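Local coordinates for malate oxidoreductase (Thermotoga maritima, PDB 1VL6), which probably catalyses the NAD-dependent oxidative decarboxylation of malate to pyruvate and carbon dioxide, as other malic enzymes do, at residues A145-F149 with G201-N206; V193-G199 with A264-V270; I227-N231 with H241-R246. One frame throughout, in Å; residues are numbered along the deposited sequence.

Contact 1. Residues A145-F149 with G201-N206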
# COMPACT_ATOMS: atom_id res chain seq x y z
N ALA A 145 -16.17 8.59 31.71
CA ALA A 145 -17.24 8.07 32.56
C ALA A 145 -17.78 9.22 33.39
O ALA A 145 -17.10 10.22 33.60
CB ALA A 145 -16.73 6.95 33.46
N PRO A 146 -19.04 9.16 33.81
CA PRO A 146 -19.97 8.10 33.52
C PRO A 146 -20.76 8.24 32.17
O PRO A 146 -21.55 7.36 31.84
CB PRO A 146 -20.94 8.23 34.69
CG PRO A 146 -21.06 9.66 34.86
CD PRO A 146 -19.69 10.23 34.57
N LYS A 147 -20.56 9.30 31.39
CA LYS A 147 -21.37 9.38 30.18
C LYS A 147 -21.15 8.19 29.24
O LYS A 147 -22.06 7.82 28.50
CB LYS A 147 -21.21 10.72 29.47
CG LYS A 147 -20.05 10.83 28.52
CD LYS A 147 -19.75 12.30 28.15
CE LYS A 147 -18.55 12.43 27.18
NZ LYS A 147 -18.24 13.90 26.90
N CYS A 148 -19.98 7.58 29.27
CA CYS A 148 -19.72 6.48 28.35
C CYS A 148 -20.58 5.25 28.67
O CYS A 148 -20.73 4.35 27.87
CB CYS A 148 -18.22 6.12 28.40
SG CYS A 148 -17.78 5.56 30.03
N PHE A 149 -21.11 5.16 29.86
CA PHE A 149 -21.92 3.99 30.14
C PHE A 149 -23.19 4.02 29.28
O PHE A 149 -23.50 3.07 28.56
CB PHE A 149 -22.28 3.95 31.63
CG PHE A 149 -21.08 3.76 32.55
CD1 PHE A 149 -20.23 2.71 32.38
CD2 PHE A 149 -20.83 4.65 33.58
CE1 PHE A 149 -19.14 2.53 33.23
CE2 PHE A 149 -19.75 4.47 34.44
CZ PHE A 149 -18.91 3.42 34.28
N GLY A 201 -14.34 3.64 37.41
CA GLY A 201 -14.63 4.42 36.22
C GLY A 201 -15.02 3.44 35.13
O GLY A 201 -15.61 2.41 35.42
N ALA A 202 -14.61 3.73 33.90
CA ALA A 202 -15.06 2.96 32.74
C ALA A 202 -14.64 1.52 32.86
O ALA A 202 -15.44 0.60 32.60
CB ALA A 202 -14.55 3.54 31.49
N ALA A 203 -13.39 1.31 33.28
CA ALA A 203 -12.87 -0.02 33.44
C ALA A 203 -13.40 -0.68 34.68
O ALA A 203 -13.84 -1.83 34.61
CB ALA A 203 -11.39 0.05 33.50
N GLY A 204 -13.31 0.02 35.82
CA GLY A 204 -13.62 -0.59 37.11
C GLY A 204 -15.03 -1.17 37.22
O GLY A 204 -15.23 -2.31 37.62
N TYR A 205 -15.99 -0.37 36.81
CA TYR A 205 -17.38 -0.76 36.71
C TYR A 205 -17.52 -2.10 35.96
O TYR A 205 -18.22 -3.02 36.43
CB TYR A 205 -18.14 0.34 35.94
CG TYR A 205 -19.61 0.11 35.72
CD1 TYR A 205 -20.52 0.41 36.72
CD2 TYR A 205 -20.07 -0.38 34.52
CE1 TYR A 205 -21.86 0.19 36.55
CE2 TYR A 205 -21.44 -0.58 34.33
CZ TYR A 205 -22.31 -0.30 35.35
OH TYR A 205 -23.64 -0.49 35.18
N ASN A 206 -16.86 -2.21 34.80
CA ASN A 206 -17.02 -3.40 34.00
C ASN A 206 -16.25 -4.58 34.56
O ASN A 206 -16.74 -5.75 34.49
CB ASN A 206 -16.61 -3.16 32.57
CG ASN A 206 -17.63 -2.35 31.82
OD1 ASN A 206 -18.53 -2.91 31.23
ND2 ASN A 206 -17.45 -1.03 31.77
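F149 and Y205 form the aromatic part of this contact. Their ring centroids lie 4.4 Å apart and the planes make 47°, so the pair is neither a stack nor edge-to-face. The CE1–CZ side of the F149 ring lies against CB, CG and CD2 of Y205. CG of Y205 stands anti to its own N (chi1 180°), which turns the ring obliquely across F149 and carries its hydroxyl beyond to E243 and K209. F149 also meets Y240 with its ring.

The apolar part is small. SG of C148 rests 4.1 Å from CB of A202. CB of A145, beside a cis peptide bond to P146, faces the backbone N of A202.

The polar bonds lie within 201-206 or go to residues outside the contact. O of G201 sits in the plane of the F149 ring, 3.6 Å from CZ, and accepts from the backbone N of Y205. ND2 of N206 gives a bond of 2.7 Å to O of A202, nearly in line with the carbonyl, and a second to Q168 of helix 166-186.

G201 and G204 fit a Rossmann-type GxGxxG pattern. The start of helix 147-158 packs on the glycine-rich turn and the helix that follows it (202-214), in what is probably the NAD-binding domain.

Contact 2. Residues V193-G199 with A264-V270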
# COMPACT_ATOMS: atom_id res chain seq x y z
N VAL A 193 -12.50 -16.29 47.01
CA VAL A 193 -11.55 -15.18 47.11
C VAL A 193 -12.18 -13.81 47.30
O VAL A 193 -13.26 -13.55 46.75
CB VAL A 193 -10.60 -15.08 45.88
CG1 VAL A 193 -9.66 -16.22 45.89
CG2 VAL A 193 -11.38 -15.04 44.60
N LYS A 194 -11.47 -12.95 48.05
CA LYS A 194 -11.83 -11.56 48.21
C LYS A 194 -11.01 -10.74 47.22
O LYS A 194 -9.77 -10.77 47.29
CB LYS A 194 -11.51 -11.11 49.62
CG LYS A 194 -11.77 -9.65 49.96
CD LYS A 194 -11.25 -9.25 51.37
CE LYS A 194 -12.06 -8.09 51.98
NZ LYS A 194 -11.31 -7.31 53.02
N VAL A 195 -11.70 -10.02 46.34
CA VAL A 195 -11.06 -9.26 45.32
C VAL A 195 -11.41 -7.80 45.46
O VAL A 195 -12.58 -7.44 45.42
CB VAL A 195 -11.57 -9.67 43.96
CG1 VAL A 195 -10.80 -8.87 42.85
CG2 VAL A 195 -11.44 -11.18 43.77
N VAL A 196 -10.39 -6.94 45.63
CA VAL A 196 -10.61 -5.52 45.79
C VAL A 196 -10.41 -4.87 44.44
O VAL A 196 -9.33 -4.98 43.89
CB VAL A 196 -9.64 -4.91 46.78
CG1 VAL A 196 -9.76 -3.40 46.75
CG2 VAL A 196 -9.94 -5.37 48.17
N VAL A 197 -11.42 -4.16 43.93
CA VAL A 197 -11.27 -3.36 42.74
C VAL A 197 -11.27 -1.88 43.11
O VAL A 197 -12.25 -1.39 43.65
CB VAL A 197 -12.40 -3.61 41.78
CG1 VAL A 197 -12.21 -2.76 40.47
CG2 VAL A 197 -12.49 -5.07 41.45
N ASN A 198 -10.20 -1.16 42.78
CA ASN A 198 -10.11 0.25 43.11
C ASN A 198 -10.13 1.12 41.87
O ASN A 198 -9.28 0.96 40.99
CB ASN A 198 -8.82 0.54 43.85
CG ASN A 198 -8.76 1.98 44.38
OD1 ASN A 198 -9.41 2.30 45.35
ND2 ASN A 198 -7.95 2.85 43.74
N GLY A 199 -11.06 2.07 41.84
CA GLY A 199 -11.23 3.02 40.72
C GLY A 199 -12.37 2.55 39.85
O GLY A 199 -12.16 1.77 38.91
N ALA A 264 -7.47 -9.52 51.74
CA ALA A 264 -7.82 -9.65 50.35
C ALA A 264 -6.84 -10.55 49.61
O ALA A 264 -5.66 -10.56 49.89
CB ALA A 264 -7.86 -8.28 49.71
N ASP A 265 -7.36 -11.28 48.64
CA ASP A 265 -6.54 -12.14 47.80
C ASP A 265 -6.06 -11.45 46.53
O ASP A 265 -4.99 -11.77 46.01
CB ASP A 265 -7.35 -13.35 47.41
CG ASP A 265 -7.76 -14.15 48.60
OD1 ASP A 265 -6.91 -14.95 49.05
OD2 ASP A 265 -8.88 -14.03 49.17
N PHE A 266 -6.86 -10.52 46.01
CA PHE A 266 -6.48 -9.77 44.82
C PHE A 266 -6.76 -8.31 45.03
O PHE A 266 -7.73 -7.93 45.73
CB PHE A 266 -7.26 -10.24 43.62
CG PHE A 266 -6.98 -11.67 43.22
CD1 PHE A 266 -7.46 -12.72 43.98
CD2 PHE A 266 -6.30 -11.95 42.06
CE1 PHE A 266 -7.25 -14.01 43.60
CE2 PHE A 266 -6.08 -13.24 41.69
CZ PHE A 266 -6.54 -14.28 42.45
N PHE A 267 -5.90 -7.48 44.45
CA PHE A 267 -6.18 -6.07 44.31
C PHE A 267 -6.15 -5.84 42.83
O PHE A 267 -5.17 -6.23 42.16
CB PHE A 267 -5.12 -5.20 44.99
CG PHE A 267 -5.13 -3.74 44.55
CD1 PHE A 267 -5.95 -2.81 45.17
CD2 PHE A 267 -4.36 -3.32 43.50
CE1 PHE A 267 -5.97 -1.51 44.77
CE2 PHE A 267 -4.40 -2.01 43.08
CZ PHE A 267 -5.20 -1.10 43.72
N ILE A 268 -7.22 -5.22 42.32
CA ILE A 268 -7.22 -4.73 40.97
C ILE A 268 -7.47 -3.25 40.94
O ILE A 268 -8.56 -2.75 41.28
CB ILE A 268 -8.28 -5.43 40.19
CG1 ILE A 268 -8.14 -6.95 40.42
CG2 ILE A 268 -8.10 -5.11 38.76
CD1 ILE A 268 -8.92 -7.79 39.44
N GLY A 269 -6.44 -2.52 40.54
CA GLY A 269 -6.48 -1.09 40.52
C GLY A 269 -6.42 -0.55 39.13
O GLY A 269 -5.54 -0.90 38.32
N VAL A 270 -7.35 0.35 38.86
CA VAL A 270 -7.49 0.94 37.55
C VAL A 270 -7.79 2.40 37.91
O VAL A 270 -8.86 2.90 37.64
CB VAL A 270 -8.54 -0.02 36.86
CG1 VAL A 270 -9.98 0.32 37.10
CG2 VAL A 270 -8.24 -0.31 35.47
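K194 and D265 open the parallel pairing of strand 194-198 with strand 266-269. The side chain of K194 can be followed outward along A264. Its CB lies 4.0 Å from both OD2 of D265 and CA of A264. CG stays by CA and CB of A264. CD comes closest, 3.6 Å from CA of A264. The extended chain then takes NZ past this segment to the carbonyls of A260 and E262.

The backbone N of K194 gives a bond of 3.0 Å to OD2 of D265, on the anti side of the carboxylate. OD1 of D265 is held by K188 and S285. The carbonyl O of K194 accepts from N of D265 and N of F266. Beyond it the ladder is regular: V196 N to F266 O, I268 N to V196 O, N198 N to I268 O, V270 N to N198 O.

On one face of the sheet V195 CG1 touches F266 CB. The same methyl, V195 CG1, lies 4.0 Å from I268 CD1. This face is covered by helices 166-186 and 202-214. On the other, the F267 ring leans forward along the strand, and its CE1 lies 3.6 Å from CB of N198. G269 leaves the place that the F267 ring fills.

The chemistry implies a buried apolar layer in which this pairing satisfies one side of strand 194-198, and strand 218-223 takes the other. The charge of D265 lies just before the start of strand 266-269, where a backbone N-H, a hydroxyl and the ammonium of K188 probably stabilise it as the carboxylate.

Contact 3. Residues I227-N231 with H241-R246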
# COMPACT_ATOMS: atom_id res chain seq x y z
N ILE A 227 -14.67 2.62 50.33
CA ILE A 227 -15.41 1.44 49.91
C ILE A 227 -16.87 1.78 49.58
O ILE A 227 -17.55 2.47 50.36
CB ILE A 227 -15.44 0.37 51.04
CG1 ILE A 227 -14.05 -0.22 51.30
CG2 ILE A 227 -16.36 -0.78 50.65
CD1 ILE A 227 -13.95 -1.05 52.61
N LEU A 228 -17.36 1.27 48.45
CA LEU A 228 -18.73 1.52 48.01
C LEU A 228 -19.71 0.68 48.80
O LEU A 228 -19.65 -0.56 48.80
CB LEU A 228 -18.94 1.27 46.52
CG LEU A 228 -18.46 2.37 45.59
CD1 LEU A 228 -16.93 2.54 45.68
CD2 LEU A 228 -18.86 2.04 44.19
N ASN A 229 -20.60 1.37 49.49
CA ASN A 229 -21.48 0.76 50.43
C ASN A 229 -22.76 1.65 50.49
O ASN A 229 -22.69 2.79 50.98
CB ASN A 229 -20.70 0.73 51.75
CG ASN A 229 -21.45 0.08 52.88
OD1 ASN A 229 -22.62 0.38 53.14
ND2 ASN A 229 -20.75 -0.79 53.60
N GLU A 230 -23.90 1.14 49.99
CA GLU A 230 -25.16 1.95 50.07
C GLU A 230 -25.37 2.69 51.38
O GLU A 230 -25.89 3.82 51.38
CB GLU A 230 -26.45 1.14 49.89
CG GLU A 230 -27.06 1.24 48.51
CD GLU A 230 -28.56 1.26 48.52
OE1 GLU A 230 -29.15 2.34 48.67
OE2 GLU A 230 -29.15 0.20 48.34
N ASN A 231 -25.02 2.05 52.51
CA ASN A 231 -25.20 2.65 53.86
C ASN A 231 -24.34 3.88 54.14
O ASN A 231 -24.63 4.60 55.08
CB ASN A 231 -24.81 1.70 55.02
CG ASN A 231 -25.61 0.42 55.05
OD1 ASN A 231 -25.03 -0.68 54.95
ND2 ASN A 231 -26.94 0.53 55.20
N HIS A 241 -22.11 3.98 40.72
CA HIS A 241 -21.46 3.54 41.93
C HIS A 241 -22.50 2.93 42.86
O HIS A 241 -22.28 1.92 43.51
CB HIS A 241 -20.76 4.73 42.60
CG HIS A 241 -19.52 5.17 41.91
ND1 HIS A 241 -18.68 6.14 42.44
CD2 HIS A 241 -18.93 4.75 40.76
CE1 HIS A 241 -17.64 6.29 41.63
NE2 HIS A 241 -17.76 5.45 40.62
N LEU A 242 -23.66 3.55 42.93
CA LEU A 242 -24.76 2.97 43.69
C LEU A 242 -25.08 1.57 43.14
O LEU A 242 -25.25 0.61 43.88
CB LEU A 242 -25.97 3.88 43.64
CG LEU A 242 -27.09 3.68 44.64
CD1 LEU A 242 -26.67 3.92 46.08
CD2 LEU A 242 -28.21 4.65 44.29
N GLU A 243 -25.14 1.45 41.82
CA GLU A 243 -25.45 0.16 41.24
C GLU A 243 -24.42 -0.88 41.70
O GLU A 243 -24.78 -2.01 42.12
CB GLU A 243 -25.44 0.25 39.73
CG GLU A 243 -26.02 -0.96 39.04
CD GLU A 243 -25.61 -1.05 37.58
OE1 GLU A 243 -25.23 -0.02 36.98
OE2 GLU A 243 -25.65 -2.16 37.03
N ILE A 244 -23.14 -0.50 41.67
CA ILE A 244 -22.07 -1.39 42.09
C ILE A 244 -22.13 -1.76 43.56
O ILE A 244 -21.94 -2.94 43.95
CB ILE A 244 -20.71 -0.80 41.78
CG1 ILE A 244 -20.54 -0.62 40.26
CG2 ILE A 244 -19.59 -1.73 42.32
CD1 ILE A 244 -20.64 -1.89 39.45
N ALA A 245 -22.41 -0.76 44.37
CA ALA A 245 -22.50 -1.01 45.80
C ALA A 245 -23.56 -2.08 46.07
O ALA A 245 -23.46 -2.85 47.03
CB ALA A 245 -22.85 0.27 46.56
N ARG A 246 -24.60 -2.11 45.25
CA ARG A 246 -25.69 -3.04 45.50
C ARG A 246 -25.40 -4.48 45.12
O ARG A 246 -26.05 -5.39 45.60
CB ARG A 246 -26.93 -2.60 44.78
CG ARG A 246 -27.53 -1.44 45.46
CD ARG A 246 -28.41 -0.65 44.57
NE ARG A 246 -29.32 0.12 45.39
CZ ARG A 246 -29.89 1.23 45.01
NH1 ARG A 246 -29.66 1.71 43.80
NH2 ARG A 246 -30.69 1.85 45.84
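R246 and E230 bring the flat groups of this contact together. The carboxylate of E230 comes to the edge of the R246 guanidinium, near its plane. The two planes stand 74° apart, so this is not a coplanar two-pronged (bidentate) pair. OE2 of E230 is 3.0 Å from NE of R246. This salt bridge includes a hydrogen bond, but a weak one, bent to 141° at the hydrogen. OE1 of E230 lies 3.3 Å from NH2 of R246. One face of the guanidinium rests on CG of L242, toward the rim of the group. The R246 chain is extended from CG to NE, while that of E230 is bent about its CB-CG bond (chi2 -144°), which places the carboxylate by R246. CG of E230 also packs on CD1 of L242, 3.6 Å away.

The imidazole of H241 is met obliquely by CD2 of L228. The same methyl reaches CB of H241 at 3.7 Å and the carbonyl O of H241 at 3.5 Å. Both ring nitrogens of H241 have partners elsewhere: NE2 bonds O of I200, and ND1 makes a weak bond with N of L237.

A245 fills the middle. Its CB points at the loop and lies 4.0 Å from CB of L228. The same CB lies 3.7 Å from N of E230. L228 CD2 continues the apolar patch to CB of I244.

The contact therefore runs from a buried end at L228 and H241 to an exposed one at E230 and R246. The loop leaves strand 226-227, at the edge of the mixed sheet, and helix 239-246 comes back to pack on it. L228 and H241 both touch D223 of strand 218-223. I244 packs on Y205 and V208 of helix 202-214, so helix 239-246 lies between this loop and that neighbour.

In the fold
From the N terminus, A145-F149 comes first and waits for G201-N206 to close contact 1. Before that happens the chain lays down V193-G199, which opens contact 2. Contacts 1 and 2 therefore cross. Strand 194-198 leads through a short glycine turn into helix 202-214, and V270 of contact 2 packs on A203 and G204 of contact 1. Contact 3 opens and closes later, a short loop nested inside the longer one that A264-V270 completes. It does not touch contact 2, their nearest atoms being about 6 Å apart, but meets contact 1 through Y205 with E243 and I244. Together they join helix 147-158, the central sheet strands and helix 239-246 around helix 202-214.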